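Local coordinates for vacuolar protein sorting-associated protein 53 (Saccharomyces cerevisiae, PDB 3NS4) that helps link endosome-derived vesicles to the late Golgi for retrograde transport, as a subunit of the GARP tethering complex, at residues Leu47-Leu55 / Leu203-Met214; Asn146-Val155 / Asn191-Trp199. The protein carries 2 engineered substitutions. All coordinates share one frame; numbering follows the deposited sequence.

Contact 1. Residues Leu47-Leu55 / Leu203-Met214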
loop_
_atom_site.group_PDB
_atom_site.type_symbol
_atom_site.label_atom_id
_atom_site.label_comp_id
_atom_site.label_asym_id
_atom_site.label_seq_id
_atom_site.Cartn_x
_atom_site.Cartn_y
_atom_site.Cartn_z
ATOM N N LEU A 47 -11.179 -2.074 -0.459
ATOM C CA LEU A 47 -11.418 -0.732 -0.066
ATOM C C LEU A 47 -11.572 0.303 -1.148
ATOM O O LEU A 47 -12.062 1.391 -0.867
ATOM C CB LEU A 47 -10.262 -0.296 0.795
ATOM C CG LEU A 47 -10.076 -1.050 2.109
ATOM C CD1 LEU A 47 -8.878 -0.500 2.780
ATOM C CD2 LEU A 47 -11.267 -0.897 3.033
ATOM N N GLN A 48 -11.171 0.009 -2.375
ATOM C CA GLN A 48 -11.183 1.065 -3.371
ATOM C C GLN A 48 -12.570 1.500 -3.802
ATOM O O GLN A 48 -13.511 0.691 -3.848
ATOM C CB GLN A 48 -10.366 0.687 -4.588
ATOM C CG GLN A 48 -11.127 -0.165 -5.542
ATOM C CD GLN A 48 -10.273 -0.677 -6.652
ATOM O OE1 GLN A 48 -10.141 -1.880 -6.804
ATOM N NE2 GLN A 48 -9.641 0.219 -7.404
ATOM N N PRO A 49 -12.685 2.789 -4.153
ATOM C CA PRO A 49 -13.912 3.420 -4.613
ATOM C C PRO A 49 -14.381 2.836 -5.957
ATOM O O PRO A 49 -13.551 2.378 -6.767
ATOM C CB PRO A 49 -13.509 4.894 -4.755
ATOM C CG PRO A 49 -12.080 4.858 -5.055
ATOM C CD PRO A 49 -11.529 3.694 -4.272
ATOM N N VAL A 50 -15.698 2.879 -6.180
ATOM C CA VAL A 50 -16.308 2.305 -7.371
ATOM C C VAL A 50 -16.570 3.348 -8.455
ATOM O O VAL A 50 -17.362 4.271 -8.239
ATOM C CB VAL A 50 -17.629 1.559 -7.033
ATOM C CG1 VAL A 50 -18.130 0.815 -8.256
ATOM C CG2 VAL A 50 -17.429 0.562 -5.881
ATOM N N PRO A 51 -15.894 3.205 -9.622
ATOM C CA PRO A 51 -16.118 4.117 -10.733
ATOM C C PRO A 51 -17.499 3.855 -11.318
ATOM O O PRO A 51 -17.939 2.707 -11.371
ATOM C CB PRO A 51 -15.021 3.743 -11.729
ATOM C CG PRO A 51 -14.703 2.334 -11.442
ATOM C CD PRO A 51 -14.875 2.188 -9.954
ATOM N N PRO A 52 -18.177 4.909 -11.780
ATOM C CA PRO A 52 -17.705 6.294 -11.839
ATOM C C PRO A 52 -17.789 7.023 -10.499
ATOM O O PRO A 52 -18.690 6.772 -9.678
ATOM C CB PRO A 52 -18.648 6.924 -12.851
ATOM C CG PRO A 52 -19.955 6.201 -12.602
ATOM C CD PRO A 52 -19.613 4.810 -12.094
ATOM N N PHE A 53 -16.852 7.938 -10.303
ATOM C CA PHE A 53 -16.768 8.667 -9.063
ATOM C C PHE A 53 -17.586 9.948 -9.023
ATOM O O PHE A 53 -17.533 10.735 -9.964
ATOM C CB PHE A 53 -15.324 9.090 -8.809
ATOM C CG PHE A 53 -14.323 7.967 -8.737
ATOM C CD1 PHE A 53 -13.008 8.195 -9.131
ATOM C CD2 PHE A 53 -14.663 6.713 -8.258
ATOM C CE1 PHE A 53 -12.048 7.204 -9.044
ATOM C CE2 PHE A 53 -13.704 5.693 -8.188
ATOM C CZ PHE A 53 -12.394 5.939 -8.583
ATOM N N SER A 54 -18.320 10.157 -7.929
ATOM C CA SER A 54 -19.031 11.431 -7.640
ATOM C C SER A 54 -19.836 11.292 -6.349
ATOM O O SER A 54 -19.931 10.178 -5.818
ATOM C CB SER A 54 -19.911 11.950 -8.799
ATOM O OG SER A 54 -21.114 11.211 -8.943
ATOM N N LEU A 55 -20.396 12.402 -5.843
ATOM C CA LEU A 55 -21.236 12.377 -4.619
ATOM C C LEU A 55 -22.491 11.497 -4.895
ATOM O O LEU A 55 -23.063 10.887 -3.973
ATOM C CB LEU A 55 -21.525 13.802 -4.096
ATOM C CG LEU A 55 -21.966 14.081 -2.643
ATOM C CD1 LEU A 55 -21.232 13.234 -1.573
ATOM C CD2 LEU A 55 -21.833 15.587 -2.351
ATOM N N LEU A 203 -3.751 -1.093 -10.506
ATOM C CA LEU A 203 -4.884 -0.533 -9.752
ATOM C C LEU A 203 -4.731 0.953 -9.540
ATOM O O LEU A 203 -5.709 1.689 -9.674
ATOM C CB LEU A 203 -5.132 -1.263 -8.438
ATOM C CG LEU A 203 -5.659 -2.698 -8.603
ATOM C CD1 LEU A 203 -5.710 -3.397 -7.279
ATOM C CD2 LEU A 203 -7.033 -2.722 -9.271
ATOM N N LEU A 204 -3.504 1.396 -9.242
ATOM C CA LEU A 204 -3.220 2.821 -9.080
ATOM C C LEU A 204 -3.470 3.546 -10.412
ATOM O O LEU A 204 -4.138 4.599 -10.439
ATOM C CB LEU A 204 -1.789 3.028 -8.620
ATOM C CG LEU A 204 -1.269 4.468 -8.670
ATOM C CD1 LEU A 204 -1.859 5.335 -7.562
ATOM C CD2 LEU A 204 0.248 4.488 -8.611
ATOM N N GLY A 205 -2.940 2.981 -11.503
ATOM C CA GLY A 205 -3.165 3.516 -12.840
ATOM C C GLY A 205 -4.660 3.676 -13.110
ATOM O O GLY A 205 -5.110 4.787 -13.425
ATOM N N GLN A 206 -5.449 2.596 -12.988
ATOM C CA GLN A 206 -6.908 2.724 -13.165
ATOM C C GLN A 206 -7.475 3.829 -12.282
ATOM O O GLN A 206 -8.215 4.674 -12.761
ATOM C CB GLN A 206 -7.643 1.442 -12.852
ATOM C CG GLN A 206 -7.463 0.328 -13.854
ATOM C CD GLN A 206 -8.136 -0.964 -13.375
ATOM O OE1 GLN A 206 -8.820 -1.000 -12.330
ATOM N NE2 GLN A 206 -7.928 -2.031 -14.123
ATOM N N PHE A 207 -7.125 3.830 -10.998
ATOM C CA PHE A 207 -7.587 4.887 -10.117
ATOM C C PHE A 207 -7.342 6.266 -10.711
ATOM O O PHE A 207 -8.253 7.105 -10.740
ATOM C CB PHE A 207 -6.926 4.828 -8.750
ATOM C CG PHE A 207 -7.357 5.934 -7.858
ATOM C CD1 PHE A 207 -8.644 5.968 -7.355
ATOM C CD2 PHE A 207 -6.497 6.957 -7.529
ATOM C CE1 PHE A 207 -9.071 7.008 -6.528
ATOM C CE2 PHE A 207 -6.915 8.008 -6.688
ATOM C CZ PHE A 207 -8.203 8.024 -6.192
ATOM N N GLU A 208 -6.105 6.498 -11.162
ATOM C CA GLU A 208 -5.745 7.775 -11.785
ATOM C C GLU A 208 -6.706 8.101 -12.952
ATOM O O GLU A 208 -7.288 9.177 -12.983
ATOM C CB GLU A 208 -4.273 7.796 -12.232
ATOM C CG GLU A 208 -3.230 7.962 -11.108
ATOM C CD GLU A 208 -1.757 7.831 -11.579
ATOM O OE1 GLU A 208 -1.345 6.715 -11.985
ATOM O OE2 GLU A 208 -0.988 8.825 -11.506
ATOM N N ASN A 209 -6.901 7.158 -13.880
ATOM C CA ASN A 209 -7.813 7.350 -15.019
ATOM C C ASN A 209 -9.208 7.744 -14.613
ATOM O O ASN A 209 -9.755 8.718 -15.125
ATOM C CB ASN A 209 -7.931 6.081 -15.848
ATOM C CG ASN A 209 -6.679 5.770 -16.617
ATOM O OD1 ASN A 209 -5.859 6.652 -16.876
ATOM N ND2 ASN A 209 -6.525 4.505 -17.006
ATOM N N ASN A 210 -9.778 6.978 -13.690
ATOM C CA ASN A 210 -11.127 7.215 -13.244
ATOM C C ASN A 210 -11.246 8.605 -12.704
ATOM O O ASN A 210 -12.266 9.260 -12.905
ATOM C CB ASN A 210 -11.515 6.235 -12.155
ATOM C CG ASN A 210 -11.383 4.806 -12.587
ATOM O OD1 ASN A 210 -11.697 4.467 -13.736
ATOM N ND2 ASN A 210 -10.918 3.938 -11.664
ATOM N N LEU A 211 -10.187 9.061 -12.042
ATOM C CA LEU A 211 -10.169 10.376 -11.413
ATOM C C LEU A 211 -10.202 11.547 -12.421
ATOM O O LEU A 211 -10.779 12.617 -12.163
ATOM C CB LEU A 211 -8.945 10.479 -10.521
ATOM C CG LEU A 211 -9.152 11.286 -9.240
ATOM C CD1 LEU A 211 -10.204 10.595 -8.321
ATOM C CD2 LEU A 211 -7.813 11.493 -8.489
ATOM N N ALA A 212 -9.587 11.340 -13.576
ATOM C CA ALA A 212 -9.582 12.361 -14.604
ATOM C C ALA A 212 -10.910 12.363 -15.367
ATOM O O ALA A 212 -11.252 13.351 -16.017
ATOM C CB ALA A 212 -8.422 12.142 -15.544
ATOM N N ARG A 213 -11.652 11.259 -15.268
ATOM C CA ARG A 213 -12.943 11.101 -15.955
ATOM C C ARG A 213 -14.141 11.695 -15.192
ATOM O O ARG A 213 -15.310 11.465 -15.565
ATOM C CB ARG A 213 -13.232 9.625 -16.230
ATOM C CG ARG A 213 -12.286 8.913 -17.144
ATOM C CD ARG A 213 -12.854 7.527 -17.369
ATOM N NE ARG A 213 -12.021 6.717 -18.246
ATOM C CZ ARG A 213 -11.169 5.787 -17.831
ATOM N NH1 ARG A 213 -11.037 5.514 -16.539
ATOM N NH2 ARG A 213 -10.457 5.114 -18.718
HETATM N N MSE A 214 -13.864 12.454 -14.133
HETATM C CA MSE A 214 -14.942 13.034 -13.355
HETATM C C MSE A 214 -15.674 14.118 -14.131
HETATM O O MSE A 214 -15.051 15.039 -14.668
HETATM C CB MSE A 214 -14.430 13.534 -12.020
HETATM C CG MSE A 214 -13.903 12.384 -11.188
HETATM SE SE MSE A 214 -13.367 12.790 -9.326
HETATM C CE MSE A 214 -15.130 12.904 -8.456
#
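Phe207 N donates to Leu203 O (2.9 Å), and this turn of helix 201-212 sets both side chains against the 47-55 loop. The chain is the C-terminal domain of Vps53, a helical bundle. Here the proline-rich loop after helix 20-47 runs extended along one side of helix 201-212. The joint is mainly apolar, with the amides of Gln48 and Asn210 taking part. At its start, Gln48 lays its extended side chain across Leu203, OE1 against CD2. Pro49 follows, with CG at the edge of the Phe207 ring, 4.0 Å from CE1. Pro51 lays CB beside the amide of Asn210. A cis peptide precedes Pro52, and the chain then delivers Phe53, the main side chain of the joint. With CG anti to the carbonyl carbon (chi1 -59°), its ring reaches in among Phe207, Asn210 and Leu211. It meets the Phe207 ring obliquely, planes at 48°, and stands almost perpendicular to the Asn210 amide. Leu211 CD1 lies 3.8 Å from Phe53 CD1. Trp163 also meets the Phe53 ring. Past the helix end, Met214, modelled as selenomethionine, bends at chi3 (77°). That bend brings CE to 3.8 Å from Phe53 CB and 3.6 Å from Phe53 O.

Contact 2. Residues Asn146-Val155 / Asn191-Trp199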
loop_
_atom_site.group_PDB
_atom_site.type_symbol
_atom_site.label_atom_id
_atom_site.label_comp_id
_atom_site.label_asym_id
_atom_site.label_seq_id
_atom_site.Cartn_x
_atom_site.Cartn_y
_atom_site.Cartn_z
ATOM N N ASN A 146 6.664 11.030 0.678
ATOM C CA ASN A 146 6.314 10.830 -0.718
ATOM C C ASN A 146 5.517 12.023 -1.315
ATOM O O ASN A 146 4.376 12.284 -0.922
ATOM C CB ASN A 146 5.537 9.517 -0.830
ATOM C CG ASN A 146 5.530 8.969 -2.214
ATOM O OD1 ASN A 146 5.607 9.706 -3.189
ATOM N ND2 ASN A 146 5.436 7.649 -2.314
ATOM N N PRO A 147 6.117 12.728 -2.285
ATOM C CA PRO A 147 5.513 13.940 -2.877
ATOM C C PRO A 147 4.462 13.642 -3.916
ATOM O O PRO A 147 3.809 14.529 -4.428
ATOM C CB PRO A 147 6.707 14.639 -3.558
ATOM C CG PRO A 147 7.937 13.811 -3.206
ATOM C CD PRO A 147 7.436 12.437 -2.880
ATOM N N ASP A 148 4.283 12.382 -4.229
ATOM C CA ASP A 148 3.333 12.044 -5.250
ATOM C C ASP A 148 1.887 12.218 -4.779
ATOM O O ASP A 148 1.420 11.625 -3.738
ATOM C CB ASP A 148 3.612 10.645 -5.752
ATOM C CG ASP A 148 2.871 10.344 -6.988
ATOM O OD1 ASP A 148 1.639 10.083 -6.884
ATOM O OD2 ASP A 148 3.540 10.363 -8.054
ATOM N N SER A 149 1.205 13.046 -5.569
ATOM C CA SER A 149 -0.185 13.391 -5.358
ATOM C C SER A 149 -1.158 12.297 -5.754
ATOM O O SER A 149 -2.212 12.170 -5.118
ATOM C CB SER A 149 -0.529 14.670 -6.097
ATOM O OG SER A 149 -0.338 14.467 -7.474
ATOM N N ALA A 150 -0.853 11.521 -6.796
ATOM C CA ALA A 150 -1.757 10.421 -7.145
ATOM C C ALA A 150 -1.785 9.364 -6.006
ATOM O O ALA A 150 -2.863 8.897 -5.598
ATOM C CB ALA A 150 -1.370 9.792 -8.451
ATOM N N VAL A 151 -0.608 9.022 -5.475
ATOM C CA VAL A 151 -0.510 8.063 -4.388
ATOM C C VAL A 151 -1.297 8.610 -3.200
ATOM O O VAL A 151 -2.146 7.933 -2.581
ATOM C CB VAL A 151 0.974 7.832 -4.017
ATOM C CG1 VAL A 151 1.134 7.171 -2.667
ATOM C CG2 VAL A 151 1.663 7.005 -5.075
ATOM N N TRP A 152 -1.054 9.873 -2.916
ATOM C CA TRP A 152 -1.719 10.485 -1.802
ATOM C C TRP A 152 -3.224 10.340 -1.896
ATOM O O TRP A 152 -3.918 10.077 -0.904
ATOM C CB TRP A 152 -1.354 11.936 -1.800
ATOM C CG TRP A 152 -1.882 12.634 -0.659
ATOM C CD1 TRP A 152 -1.330 12.728 0.580
ATOM C CD2 TRP A 152 -3.080 13.399 -0.638
ATOM N NE1 TRP A 152 -2.126 13.525 1.394
ATOM C CE2 TRP A 152 -3.206 13.949 0.666
ATOM C CE3 TRP A 152 -4.064 13.681 -1.599
ATOM C CZ2 TRP A 152 -4.285 14.747 1.040
ATOM C CZ3 TRP A 152 -5.135 14.492 -1.235
ATOM C CH2 TRP A 152 -5.235 15.012 0.081
ATOM N N SER A 153 -3.704 10.456 -3.119
ATOM C CA SER A 153 -5.109 10.464 -3.379
ATOM C C SER A 153 -5.716 9.118 -3.300
ATOM O O SER A 153 -6.853 8.960 -2.829
ATOM C CB SER A 153 -5.319 11.015 -4.766
ATOM O OG SER A 153 -4.742 12.307 -4.828
ATOM N N PHE A 154 -4.974 8.140 -3.788
ATOM C CA PHE A 154 -5.474 6.789 -3.776
ATOM C C PHE A 154 -5.563 6.390 -2.317
ATOM O O PHE A 154 -6.610 5.911 -1.855
ATOM C CB PHE A 154 -4.573 5.890 -4.590
ATOM C CG PHE A 154 -5.215 4.611 -4.982
ATOM C CD1 PHE A 154 -6.609 4.470 -4.907
ATOM C CD2 PHE A 154 -4.455 3.568 -5.543
ATOM C CE1 PHE A 154 -7.244 3.260 -5.293
ATOM C CE2 PHE A 154 -5.094 2.358 -5.943
ATOM C CZ PHE A 154 -6.486 2.202 -5.812
ATOM N N VAL A 155 -4.502 6.676 -1.563
ATOM C CA VAL A 155 -4.543 6.385 -0.145
ATOM C C VAL A 155 -5.793 6.987 0.493
ATOM O O VAL A 155 -6.589 6.263 1.089
ATOM C CB VAL A 155 -3.318 6.893 0.542
ATOM C CG1 VAL A 155 -3.445 6.736 2.028
ATOM C CG2 VAL A 155 -2.129 6.122 0.040
ATOM N N ASN A 191 12.515 7.288 -10.859
ATOM C CA ASN A 191 12.621 8.174 -9.701
ATOM C C ASN A 191 11.345 8.194 -8.794
ATOM O O ASN A 191 11.443 8.271 -7.558
ATOM C CB ASN A 191 13.017 9.594 -10.181
ATOM C CG ASN A 191 13.459 10.530 -9.029
ATOM O OD1 ASN A 191 13.833 10.076 -7.945
ATOM N ND2 ASN A 191 13.437 11.839 -9.285
ATOM N N ARG A 192 10.165 8.104 -9.419
ATOM C CA ARG A 192 8.846 8.147 -8.738
ATOM C C ARG A 192 8.615 6.991 -7.745
ATOM O O ARG A 192 8.713 5.820 -8.112
ATOM C CB ARG A 192 7.741 8.133 -9.796
ATOM C CG ARG A 192 6.391 8.575 -9.333
ATOM C CD ARG A 192 5.330 8.405 -10.430
ATOM N NE ARG A 192 3.995 8.559 -9.850
ATOM C CZ ARG A 192 2.864 8.001 -10.301
ATOM N NH1 ARG A 192 2.858 7.199 -11.362
ATOM N NH2 ARG A 192 1.721 8.222 -9.647
ATOM N N ASP A 193 8.325 7.328 -6.488
ATOM C CA ASP A 193 8.057 6.329 -5.442
ATOM C C ASP A 193 6.551 6.109 -5.379
ATOM O O ASP A 193 5.803 7.047 -5.131
ATOM C CB ASP A 193 8.591 6.811 -4.086
ATOM C CG ASP A 193 8.418 5.782 -2.960
ATOM O OD1 ASP A 193 8.668 6.181 -1.799
ATOM O OD2 ASP A 193 8.042 4.599 -3.203
ATOM N N LEU A 194 6.116 4.876 -5.625
ATOM C CA LEU A 194 4.701 4.522 -5.629
ATOM C C LEU A 194 4.221 3.947 -4.308
ATOM O O LEU A 194 3.103 3.427 -4.232
ATOM C CB LEU A 194 4.433 3.474 -6.695
ATOM C CG LEU A 194 4.774 3.737 -8.158
ATOM C CD1 LEU A 194 4.557 2.458 -8.929
ATOM C CD2 LEU A 194 3.939 4.837 -8.759
ATOM N N PHE A 195 5.076 3.973 -3.287
ATOM C CA PHE A 195 4.684 3.464 -1.989
ATOM C C PHE A 195 4.223 2.017 -2.137
ATOM O O PHE A 195 4.753 1.288 -2.956
ATOM C CB PHE A 195 3.564 4.353 -1.467
ATOM C CG PHE A 195 3.119 4.040 -0.073
ATOM C CD1 PHE A 195 4.045 3.832 0.952
ATOM C CD2 PHE A 195 1.773 4.046 0.245
ATOM C CE1 PHE A 195 3.628 3.575 2.279
ATOM C CE2 PHE A 195 1.338 3.801 1.558
ATOM C CZ PHE A 195 2.269 3.561 2.578
ATOM N N ILE A 196 3.195 1.632 -1.393
ATOM C CA ILE A 196 2.658 0.280 -1.415
ATOM C C ILE A 196 2.156 -0.160 -2.811
ATOM O O ILE A 196 1.981 -1.344 -3.072
ATOM C CB ILE A 196 1.502 0.185 -0.391
ATOM C CG1 ILE A 196 1.266 -1.252 0.036
ATOM C CG2 ILE A 196 0.207 0.801 -0.946
ATOM C CD1 ILE A 196 2.400 -1.893 0.787
ATOM N N PHE A 197 1.922 0.794 -3.705
ATOM C CA PHE A 197 1.386 0.465 -5.010
ATOM C C PHE A 197 2.463 -0.077 -5.910
ATOM O O PHE A 197 2.227 -0.396 -7.070
ATOM C CB PHE A 197 0.681 1.670 -5.583
ATOM C CG PHE A 197 -0.326 2.247 -4.638
ATOM C CD1 PHE A 197 -1.497 1.547 -4.327
ATOM C CD2 PHE A 197 -0.113 3.482 -4.034
ATOM C CE1 PHE A 197 -2.437 2.074 -3.433
ATOM C CE2 PHE A 197 -1.073 4.039 -3.141
ATOM C CZ PHE A 197 -2.225 3.316 -2.840
ATOM N N LYS A 198 3.662 -0.169 -5.347
ATOM C CA LYS A 198 4.790 -0.789 -6.009
ATOM C C LYS A 198 4.291 -2.204 -6.393
ATOM O O LYS A 198 4.707 -2.810 -7.390
ATOM C CB LYS A 198 5.995 -0.883 -5.022
ATOM C CG LYS A 198 6.970 -1.877 -5.506
ATOM C CD LYS A 198 8.281 -2.008 -4.793
ATOM C CE LYS A 198 9.093 -3.060 -5.628
ATOM N NZ LYS A 198 10.564 -2.783 -5.721
ATOM N N TRP A 199 3.349 -2.685 -5.592
ATOM C CA TRP A 199 2.867 -4.048 -5.664
ATOM C C TRP A 199 1.635 -4.274 -6.520
ATOM O O TRP A 199 1.246 -5.439 -6.725
ATOM C CB TRP A 199 2.604 -4.561 -4.246
ATOM C CG TRP A 199 3.796 -4.468 -3.353
ATOM C CD1 TRP A 199 4.025 -3.547 -2.362
ATOM C CD2 TRP A 199 4.944 -5.312 -3.381
ATOM N NE1 TRP A 199 5.248 -3.778 -1.752
ATOM C CE2 TRP A 199 5.833 -4.855 -2.359
ATOM C CE3 TRP A 199 5.316 -6.420 -4.161
ATOM C CZ2 TRP A 199 7.072 -5.476 -2.103
ATOM C CZ3 TRP A 199 6.549 -7.044 -3.906
ATOM C CH2 TRP A 199 7.413 -6.568 -2.888
#
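Arg192 NE donates to Asp148 OD2 at 2.6 Å, the core of a salt bridge. OD2 lies near the guanidinium plane, but the donor reaches it from above the carboxylate plane. NH2 adds weak bonds to both carboxylate oxygens. The arginine chain is extended from CG to NE, and Leu194 CD2 covers the centre of one guanidinium face. Asp148 is also the N-cap of helix 149-159. Its OD1 accepts from Val151 N (2.9 Å), so one carboxylate serves both the helix end and the arginine. The positive end of the helix probably favours its charged form. An alanine here removes the carboxylate, which would probably leave Val151 N without its cap and Arg192 with its long, weak pair to Glu208, the guanidinium freer to turn.

Asn146 makes the second polar link. Its CG is anti to the backbone N (chi1 -160°), and ND2 donates to Asp193 O at 2.9 Å, from above that carbonyl plane. Its OD1 accepts from Asp148 N, an Asx turn. Asp193 forms another, with OD2 accepting from Phe195 N.

Deeper in, the packing is apolar. Val151 CG1 sits at the edge of the Phe197 ring, 3.9 Å from CE2, and also touches Phe195 CB. Val155 CG2 meets the same Phe197 edge. CD2 of Phe154 lies over one face of Phe197; the planes are 23° apart but slid so that the rings barely overlap, with centroids 4.9 Å apart. Ile196 CG2 lies over the opposite face.

This joins the start of helix 149-159, within the Vps53 C-terminal family region, to the loop leading into helix 201-212. Around it, Phe154 and Phe197 both touch Ile44 of helix 20-47, Val155 packs on Leu124 of helix 102-125, and Ala150 packs on Glu208 of helix 201-212.

Overall arrangement
Both contacts pin a loop against a helix of the bundle. Contact 1 is mostly buried, although its centre is about 16 Å from the centre of the chain. Contact 2 is closer, about 8 Å, but only partly buried. Their chemistry differs too. Contact 1 relies on prolines and aromatic rings. Contact 2 adds a salt bridge at its exposed side, a buried amide bond, and rings within. Helix 201-212 connects them: it is one partner in contact 1, and the 191-199 loop of contact 2 leads into it. Phe207 stacks on Phe154, and Glu208 forms a long, weak ion pair with Arg192. In sequence, contact 2 is nested inside the span closed by contact 1.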